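Local coordinates for protein anti-h(o) lectin I (Ulex europaeus, PDB 1FX5) that binds L-fucose as a legume lectin that carries calcium and manganese ions, at residues D3-F8 with N230-S235; F72-E77 with E156-R161; G63-F68 with D201-L206. All coordinates share one frame; numbering follows the deposited sequence.

The three contacts belong to one legume lectin domain, a fold built of antiparallel sheets. Contact 1 joins strand 3-8, close to the N terminus, to strand 224-236, close to the C terminus. Along the chain it encloses contact 3, which in turn encloses contact 2. Contacts 2 and 3 use the two ends of strand 64-78, which lies beside strand 224-236, and their centres are about 28 Å apart, on opposite sides of the chain's centre. From contact 1 the centres lie about 22 Å (contact 2) and 18 Å (contact 3) away. Contact 1 reaches the dimer interface, contact 2 packs near the metal site, and contact 3 is at the surface.

Contact 1: D3-F8 with N230-S235; sequences DLSFKF and NWYFTS
Phe8 N donates to Trp231 O at 2.8 Å in a nearly straight bond, 171° at the hydrogen. The same carbonyl also receives a CA-H...O contact from Lys7. Phe8 O accepts from Trp231 N in return. Two more reciprocal backbone pairs follow, Phe6 with Phe233 and Leu4 with Ser235. Six bonds in all join the antiparallel strands. Between them, Ser5-Thr234 and Lys7-Tyr232 are non-hydrogen-bonded pairs. Ser5 CA adds a CA-H...O contact to Phe233 O at 3.2 Å. This ladder ties the first strand of the legume lectin fold to its last. On its other edge, strand 3-8 pairs antiparallel with a strand of the second subunit, and the sheet runs on across the dimer interface. On the face bearing Leu4, Phe6 and Phe8, Phe6 forms an aromatic cluster with Trp231 and Phe233. Phe6 CG sits between its backbone N and carbonyl carbon, chi1 57°. The end of the ring, CE1 and CZ, comes close to Trp231 and to Phe233 CB. It presents its CE1-CZ edge to Trp231 in an edge-to-face pair with planes at 81°. CE1 of Phe6 stands over the centre of the Trp231 six-membered ring. One face of the Phe6 ring takes a CH-pi contact from Phe233 CB, which comes in toward the rim, 3.6 Å from Phe6 CZ. The Phe233 ring itself is slid aside and barely overlaps that of Phe6. Phe8 lies alongside Trp231, its CE2 4.0 Å from Trp231 CE3. The indole NE1 of Trp231 is bonded to Thr70 OG1 on the neighbouring strand. On the other face, Ser5 OG packs 3.7 Å from Thr234 CB.

Contact 2: F72-E77 with E156-R161; sequences FSFFME and ERWNKR
Trp158 meets both Phe74 and Met76 through the far end of its indole. Its CG is anti to the backbone N, chi1 170°. The touching atoms are CZ2 and CH2 of the six-membered ring. Trp158 CZ2 lies 4.3 Å from Phe74 CZ. The touch is light: the indole atom comes to the rim of the Phe74 ring, near its plane, while Phe74 CZ meets the indole obliquely. The next atom round the indole, CH2, comes 4.0 Å from Met76 CE, and the two side chains reach toward each other, tip to tip. The indole NE1 bonds to Tyr187 OH, which helps fix the rotation of the ring. The surroundings place the contact in the legume lectin fold. Around residues 72-75, strand 64-78 is flanked by strands 224-236 and 168-175. The segment 156-161 leaves strand 154-157 and brings Trp158 close to the metal site, with its side chain about 5 Å from that of the manganese ligand His142. Trp158 also packs on Ile143, the next residue of strand 142-147. Next in order, Lys160 places CB over the centre of the indole face, 3.9 Å above its plane. The same CB lies 4.3 Å from Met76 CE, at the margin of contact. Lys160 NZ turns to the carbonyl oxygens of Thr128, Pro82 and Lys83. At Arg161 the backbone makes the contact: its O is 3.4 Å from Met76 CE. The Met76 chain is extended at chi2 and bent at chi3, -81°, which brings CE within reach of both this carbonyl and the indole. The Arg161 guanidinium goes the other way, to a salt bridge with Asp190.

Contact 3: G63-F68 with D201-L206; sequences GELASF and DLKEIL. Unlike the reference sequence in segment 63-68: Leu65 (reference Val).
Leu65 and Leu202 form the apolar part of this contact, where the start of strand 64-78 in the legume lectin fold meets the loop between strands 192-199 and 209-219. The two leucine side chains cross at about a right angle. Leu65 CG is anti to the backbone N, chi1 179°, and CD1 packs 4.0 Å from Leu202 CB. The same CD1 is 4.2 Å from Lys203 CG, so one methyl touches two successive residues of the loop. Leu65 and Leu202 both also touch Tyr174 on strand 168-175. Hydrogen bonding inside the loop shapes its turn. Asp201 OD2 accepts from Lys203 N in an Asx turn, a long bond of 3.3 Å between these two atoms, the donor standing above the carboxylate plane. Leu202 O then takes two backbone donors, Ile205 N and Leu206 N. On the other segment, Gly63 and Glu64 face Asn59 in a G1 beta bulge, where Gly63 has a positive phi of 76°. The polar link between the segments is made by water. Lys203 bends at chi3, and NZ stays 3.8 Å from Gly63 O; a water bridges them, donating to Gly63 O at 3.0 Å and accepting from Lys203 NZ at 3.0 Å.

Contact 1: D3-F8 with N230-S235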
# COMPACT_ATOMS: atom_id res chain seq x y z
N ASP A 3 -2.28 3.57 9.94
CA ASP A 3 -1.94 4.80 9.23
C ASP A 3 -1.41 4.41 7.87
O ASP A 3 -0.68 3.40 7.74
CB ASP A 3 -0.82 5.58 9.93
CG ASP A 3 -1.27 6.28 11.19
OD1 ASP A 3 -0.40 6.64 12.00
OD2 ASP A 3 -2.48 6.50 11.38
N LEU A 4 -1.78 5.20 6.87
CA LEU A 4 -1.35 4.97 5.50
C LEU A 4 -1.30 6.33 4.80
O LEU A 4 -2.20 7.17 4.95
CB LEU A 4 -2.27 4.02 4.73
CG LEU A 4 -1.81 3.79 3.29
CD1 LEU A 4 -0.54 2.97 3.31
CD2 LEU A 4 -2.85 3.06 2.47
N SER A 5 -0.26 6.51 4.00
CA SER A 5 -0.08 7.75 3.28
C SER A 5 0.83 7.48 2.07
O SER A 5 1.82 6.73 2.17
CB SER A 5 0.57 8.73 4.25
OG SER A 5 0.71 10.02 3.71
N PHE A 6 0.46 8.03 0.92
CA PHE A 6 1.26 7.87 -0.28
C PHE A 6 1.10 9.10 -1.14
O PHE A 6 0.12 9.86 -0.95
CB PHE A 6 0.87 6.59 -1.08
CG PHE A 6 -0.58 6.51 -1.48
CD1 PHE A 6 -1.07 7.27 -2.56
CD2 PHE A 6 -1.43 5.61 -0.86
CE1 PHE A 6 -2.39 7.12 -3.02
CE2 PHE A 6 -2.73 5.46 -1.31
CZ PHE A 6 -3.21 6.21 -2.40
N LYS A 7 2.06 9.35 -2.02
CA LYS A 7 2.02 10.51 -2.90
C LYS A 7 2.61 10.16 -4.25
O LYS A 7 3.70 9.56 -4.34
CB LYS A 7 2.80 11.69 -2.33
CG LYS A 7 2.65 12.96 -3.16
CD LYS A 7 3.73 14.00 -2.88
CE LYS A 7 3.57 14.67 -1.53
NZ LYS A 7 4.59 15.76 -1.34
N PHE A 8 1.86 10.47 -5.30
CA PHE A 8 2.29 10.21 -6.67
C PHE A 8 2.46 11.62 -7.25
O PHE A 8 1.48 12.38 -7.36
CB PHE A 8 1.19 9.52 -7.49
CG PHE A 8 0.97 8.06 -7.18
CD1 PHE A 8 1.63 7.08 -7.90
CD2 PHE A 8 0.03 7.67 -6.23
CE1 PHE A 8 1.36 5.73 -7.70
CE2 PHE A 8 -0.25 6.32 -6.01
CZ PHE A 8 0.42 5.35 -6.75
N ASN A 230 -1.78 14.01 -10.57
CA ASN A 230 -1.06 13.60 -9.38
C ASN A 230 -2.10 13.17 -8.36
O ASN A 230 -3.30 13.39 -8.56
CB ASN A 230 -0.21 14.73 -8.81
CG ASN A 230 -0.95 16.05 -8.77
OD1 ASN A 230 -2.03 16.17 -8.20
ND2 ASN A 230 -0.38 17.06 -9.42
N TRP A 231 -1.62 12.65 -7.24
CA TRP A 231 -2.54 12.19 -6.22
C TRP A 231 -1.84 12.03 -4.88
O TRP A 231 -0.77 11.41 -4.81
CB TRP A 231 -3.08 10.83 -6.68
CG TRP A 231 -4.13 10.19 -5.83
CD1 TRP A 231 -4.99 10.80 -4.95
CD2 TRP A 231 -4.49 8.80 -5.84
NE1 TRP A 231 -5.87 9.88 -4.43
CE2 TRP A 231 -5.59 8.64 -4.96
CE3 TRP A 231 -4.00 7.68 -6.53
CZ2 TRP A 231 -6.21 7.40 -4.75
CZ3 TRP A 231 -4.62 6.44 -6.31
CH2 TRP A 231 -5.71 6.32 -5.43
N TYR A 232 -2.47 12.54 -3.84
CA TYR A 232 -1.95 12.46 -2.48
C TYR A 232 -3.10 11.91 -1.62
O TYR A 232 -4.25 12.36 -1.78
CB TYR A 232 -1.52 13.84 -1.99
CG TYR A 232 -1.33 13.90 -0.49
CD1 TYR A 232 -0.15 13.46 0.10
CD2 TYR A 232 -2.35 14.39 0.33
CE1 TYR A 232 0.02 13.52 1.48
CE2 TYR A 232 -2.20 14.45 1.72
CZ TYR A 232 -1.01 14.01 2.29
OH TYR A 232 -0.84 14.08 3.66
N PHE A 233 -2.79 10.98 -0.71
CA PHE A 233 -3.80 10.38 0.16
C PHE A 233 -3.24 10.00 1.51
O PHE A 233 -2.15 9.43 1.60
CB PHE A 233 -4.34 9.09 -0.48
CG PHE A 233 -5.36 8.36 0.37
CD1 PHE A 233 -6.72 8.63 0.23
CD2 PHE A 233 -4.96 7.41 1.31
CE1 PHE A 233 -7.67 7.97 1.02
CE2 PHE A 233 -5.90 6.74 2.10
CZ PHE A 233 -7.26 7.03 1.95
N THR A 234 -4.02 10.25 2.56
CA THR A 234 -3.60 9.92 3.91
C THR A 234 -4.80 9.62 4.81
O THR A 234 -5.82 10.34 4.77
CB THR A 234 -2.70 11.04 4.52
OG1 THR A 234 -2.46 10.78 5.90
CG2 THR A 234 -3.37 12.35 4.44
N SER A 235 -4.73 8.51 5.55
CA SER A 235 -5.80 8.11 6.46
C SER A 235 -5.16 7.77 7.79
O SER A 235 -4.01 7.27 7.84
CB SER A 235 -6.62 6.93 5.97
OG SER A 235 -5.81 5.78 5.80

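Contact 2: F72-E77 with E156-R161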
# COMPACT_ATOMS: atom_id res chain seq x y z
N PHE A 72 -5.98 15.87 -5.54
CA PHE A 72 -5.50 15.54 -6.88
C PHE A 72 -5.92 16.63 -7.87
O PHE A 72 -6.84 17.42 -7.61
CB PHE A 72 -6.04 14.17 -7.33
CG PHE A 72 -7.55 14.08 -7.39
CD1 PHE A 72 -8.24 14.42 -8.54
CD2 PHE A 72 -8.27 13.69 -6.27
CE1 PHE A 72 -9.63 14.38 -8.59
CE2 PHE A 72 -9.67 13.64 -6.30
CZ PHE A 72 -10.35 13.99 -7.46
N SER A 73 -5.21 16.69 -8.99
CA SER A 73 -5.49 17.66 -10.05
C SER A 73 -5.92 16.85 -11.28
O SER A 73 -5.36 15.79 -11.57
CB SER A 73 -4.23 18.46 -10.39
OG SER A 73 -3.84 19.25 -9.27
N PHE A 74 -6.90 17.36 -12.02
CA PHE A 74 -7.36 16.64 -13.20
C PHE A 74 -7.75 17.63 -14.33
O PHE A 74 -7.79 18.86 -14.13
CB PHE A 74 -8.57 15.74 -12.82
CG PHE A 74 -9.90 16.47 -12.75
CD1 PHE A 74 -10.72 16.56 -13.87
CD2 PHE A 74 -10.32 17.06 -11.58
CE1 PHE A 74 -11.93 17.23 -13.82
CE2 PHE A 74 -11.54 17.74 -11.52
CZ PHE A 74 -12.35 17.83 -12.65
N PHE A 75 -7.92 17.11 -15.54
CA PHE A 75 -8.31 17.93 -16.68
C PHE A 75 -9.04 17.00 -17.66
O PHE A 75 -8.92 15.77 -17.56
CB PHE A 75 -7.13 18.70 -17.31
CG PHE A 75 -6.16 17.84 -18.06
CD1 PHE A 75 -5.14 17.17 -17.39
CD2 PHE A 75 -6.24 17.72 -19.44
CE1 PHE A 75 -4.21 16.39 -18.09
CE2 PHE A 75 -5.32 16.95 -20.14
CZ PHE A 75 -4.30 16.28 -19.46
N MET A 76 -9.87 17.57 -18.52
CA MET A 76 -10.62 16.79 -19.49
C MET A 76 -10.37 17.35 -20.89
O MET A 76 -10.18 18.55 -21.04
CB MET A 76 -12.13 16.90 -19.19
CG MET A 76 -12.51 16.77 -17.73
SD MET A 76 -14.28 16.84 -17.42
CE MET A 76 -14.63 18.62 -17.45
N GLU A 77 -10.44 16.50 -21.90
CA GLU A 77 -10.22 16.92 -23.29
C GLU A 77 -11.34 16.38 -24.14
O GLU A 77 -11.75 15.23 -23.95
CB GLU A 77 -8.91 16.39 -23.82
CG GLU A 77 -7.76 16.63 -22.89
CD GLU A 77 -6.56 17.13 -23.62
OE1 GLU A 77 -6.54 18.35 -23.93
OE2 GLU A 77 -5.64 16.31 -23.87
N GLU A 156 -24.25 20.11 -6.02
CA GLU A 156 -24.13 21.55 -6.23
C GLU A 156 -23.81 21.81 -7.70
O GLU A 156 -23.07 21.03 -8.34
CB GLU A 156 -23.03 22.18 -5.35
CG GLU A 156 -23.23 22.02 -3.82
CD GLU A 156 -24.32 22.92 -3.21
OE1 GLU A 156 -24.66 23.96 -3.79
OE2 GLU A 156 -24.83 22.57 -2.12
N ARG A 157 -24.35 22.90 -8.22
CA ARG A 157 -24.13 23.29 -9.62
C ARG A 157 -22.66 23.52 -9.94
O ARG A 157 -21.99 24.24 -9.22
CB ARG A 157 -24.90 24.58 -9.94
CG ARG A 157 -24.92 24.90 -11.40
CD ARG A 157 -25.94 25.97 -11.66
NE ARG A 157 -26.27 26.08 -13.08
CZ ARG A 157 -27.46 26.45 -13.54
NH1 ARG A 157 -28.46 26.73 -12.70
NH2 ARG A 157 -27.66 26.53 -14.85
N TRP A 158 -22.21 23.02 -11.10
CA TRP A 158 -20.82 23.15 -11.53
C TRP A 158 -20.71 23.61 -12.99
O TRP A 158 -21.26 22.97 -13.89
CB TRP A 158 -20.13 21.78 -11.37
CG TRP A 158 -18.71 21.60 -12.00
CD1 TRP A 158 -17.68 22.52 -12.00
CD2 TRP A 158 -18.18 20.42 -12.65
NE1 TRP A 158 -16.55 21.97 -12.58
CE2 TRP A 158 -16.84 20.70 -12.99
CE3 TRP A 158 -18.72 19.17 -12.95
CZ2 TRP A 158 -16.02 19.75 -13.64
CZ3 TRP A 158 -17.92 18.24 -13.59
CH2 TRP A 158 -16.57 18.53 -13.93
N ASN A 159 -20.01 24.71 -13.24
CA ASN A 159 -19.85 25.18 -14.62
C ASN A 159 -18.52 24.59 -15.10
O ASN A 159 -17.45 25.19 -14.91
CB ASN A 159 -19.82 26.70 -14.66
CG ASN A 159 -21.15 27.32 -14.24
OD1 ASN A 159 -21.18 28.25 -13.44
ND2 ASN A 159 -22.25 26.77 -14.74
N LYS A 160 -18.61 23.40 -15.68
CA LYS A 160 -17.45 22.65 -16.20
C LYS A 160 -16.60 23.39 -17.25
O LYS A 160 -17.13 24.13 -18.06
CB LYS A 160 -17.93 21.27 -16.74
CG LYS A 160 -19.05 21.37 -17.79
CD LYS A 160 -19.44 20.01 -18.36
CE LYS A 160 -20.24 20.17 -19.64
NZ LYS A 160 -20.60 18.88 -20.27
N ARG A 161 -15.29 23.14 -17.22
CA ARG A 161 -14.34 23.74 -18.14
C ARG A 161 -13.51 22.60 -18.71
O ARG A 161 -13.21 21.65 -17.98
CB ARG A 161 -13.42 24.71 -17.38
CG ARG A 161 -14.11 25.91 -16.78
CD ARG A 161 -13.12 26.89 -16.16
NE ARG A 161 -13.82 28.03 -15.55
CZ ARG A 161 -13.29 28.92 -14.73
NH1 ARG A 161 -12.02 28.85 -14.37
NH2 ARG A 161 -14.06 29.88 -14.22

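Contact 3: G63-F68 with D201-L206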
# COMPACT_ATOMS: atom_id res chain seq x y z
N GLY A 63 -14.56 -0.07 17.57
CA GLY A 63 -15.66 0.82 17.23
C GLY A 63 -15.17 2.13 16.64
O GLY A 63 -15.95 3.04 16.41
N GLU A 64 -13.87 2.20 16.37
CA GLU A 64 -13.27 3.41 15.79
C GLU A 64 -13.44 3.53 14.29
O GLU A 64 -13.36 2.55 13.56
CB GLU A 64 -11.78 3.48 16.09
CG GLU A 64 -11.47 3.85 17.51
CD GLU A 64 -10.00 4.03 17.71
OE1 GLU A 64 -9.61 5.13 18.17
OE2 GLU A 64 -9.23 3.09 17.37
N LEU A 65 -13.49 4.78 13.86
CA LEU A 65 -13.65 5.15 12.47
C LEU A 65 -12.47 6.06 12.06
O LEU A 65 -12.12 6.99 12.80
CB LEU A 65 -15.01 5.87 12.35
CG LEU A 65 -15.51 6.43 11.03
CD1 LEU A 65 -15.46 5.38 9.93
CD2 LEU A 65 -16.95 6.93 11.23
N ALA A 66 -11.84 5.79 10.92
CA ALA A 66 -10.72 6.62 10.48
C ALA A 66 -11.09 7.94 9.76
O ALA A 66 -12.21 8.11 9.29
CB ALA A 66 -9.79 5.79 9.59
N SER A 67 -10.18 8.91 9.81
CA SER A 67 -10.38 10.20 9.16
C SER A 67 -9.41 10.16 7.96
O SER A 67 -8.39 9.44 8.00
CB SER A 67 -9.97 11.34 10.08
OG SER A 67 -10.92 11.52 11.11
N PHE A 68 -9.73 10.87 6.88
CA PHE A 68 -8.84 10.87 5.72
C PHE A 68 -8.93 12.16 4.93
O PHE A 68 -9.88 12.95 5.07
CB PHE A 68 -9.08 9.64 4.81
CG PHE A 68 -10.37 9.68 3.98
CD1 PHE A 68 -11.47 8.90 4.35
CD2 PHE A 68 -10.46 10.45 2.83
CE1 PHE A 68 -12.64 8.89 3.57
CE2 PHE A 68 -11.62 10.45 2.06
CZ PHE A 68 -12.71 9.67 2.43
N ASP A 201 -22.55 8.31 8.11
CA ASP A 201 -21.86 7.36 8.97
C ASP A 201 -21.30 6.20 8.15
O ASP A 201 -21.99 5.21 7.88
CB ASP A 201 -22.85 6.85 10.03
CG ASP A 201 -22.20 6.01 11.10
OD1 ASP A 201 -22.92 5.61 12.04
OD2 ASP A 201 -20.98 5.72 11.02
N LEU A 202 -20.01 6.27 7.87
CA LEU A 202 -19.34 5.24 7.09
C LEU A 202 -19.40 3.82 7.66
O LEU A 202 -19.42 2.86 6.88
CB LEU A 202 -17.92 5.67 6.81
CG LEU A 202 -17.55 6.24 5.44
CD1 LEU A 202 -18.66 7.03 4.74
CD2 LEU A 202 -16.28 7.05 5.60
N LYS A 203 -19.48 3.67 8.99
CA LYS A 203 -19.55 2.34 9.62
C LYS A 203 -20.82 1.61 9.26
O LYS A 203 -20.91 0.39 9.36
CB LYS A 203 -19.55 2.42 11.14
CG LYS A 203 -18.25 2.77 11.79
CD LYS A 203 -18.42 2.72 13.29
CE LYS A 203 -18.94 1.35 13.72
NZ LYS A 203 -19.05 1.21 15.20
N GLU A 204 -21.84 2.38 8.89
CA GLU A 204 -23.11 1.79 8.52
C GLU A 204 -23.29 1.50 7.04
O GLU A 204 -24.25 0.85 6.64
CB GLU A 204 -24.25 2.73 8.94
CG GLU A 204 -24.46 2.85 10.43
CD GLU A 204 -25.69 3.68 10.73
OE1 GLU A 204 -26.79 3.24 10.31
OE2 GLU A 204 -25.57 4.78 11.34
N ILE A 205 -22.37 1.98 6.21
CA ILE A 205 -22.45 1.78 4.78
C ILE A 205 -21.36 0.95 4.11
O ILE A 205 -21.64 0.17 3.20
CB ILE A 205 -22.59 3.19 4.12
CG1 ILE A 205 -24.01 3.70 4.36
CG2 ILE A 205 -22.26 3.17 2.64
CD1 ILE A 205 -24.05 5.02 4.99
N LEU A 206 -20.13 1.09 4.61
CA LEU A 206 -18.97 0.36 4.06
C LEU A 206 -18.41 -0.80 4.91
O LEU A 206 -18.65 -0.88 6.12
CB LEU A 206 -17.81 1.36 3.84
CG LEU A 206 -18.00 2.61 2.96
CD1 LEU A 206 -16.83 3.61 3.13
CD2 LEU A 206 -18.14 2.18 1.53
O HOH W 1 -18.79 3.95 16.49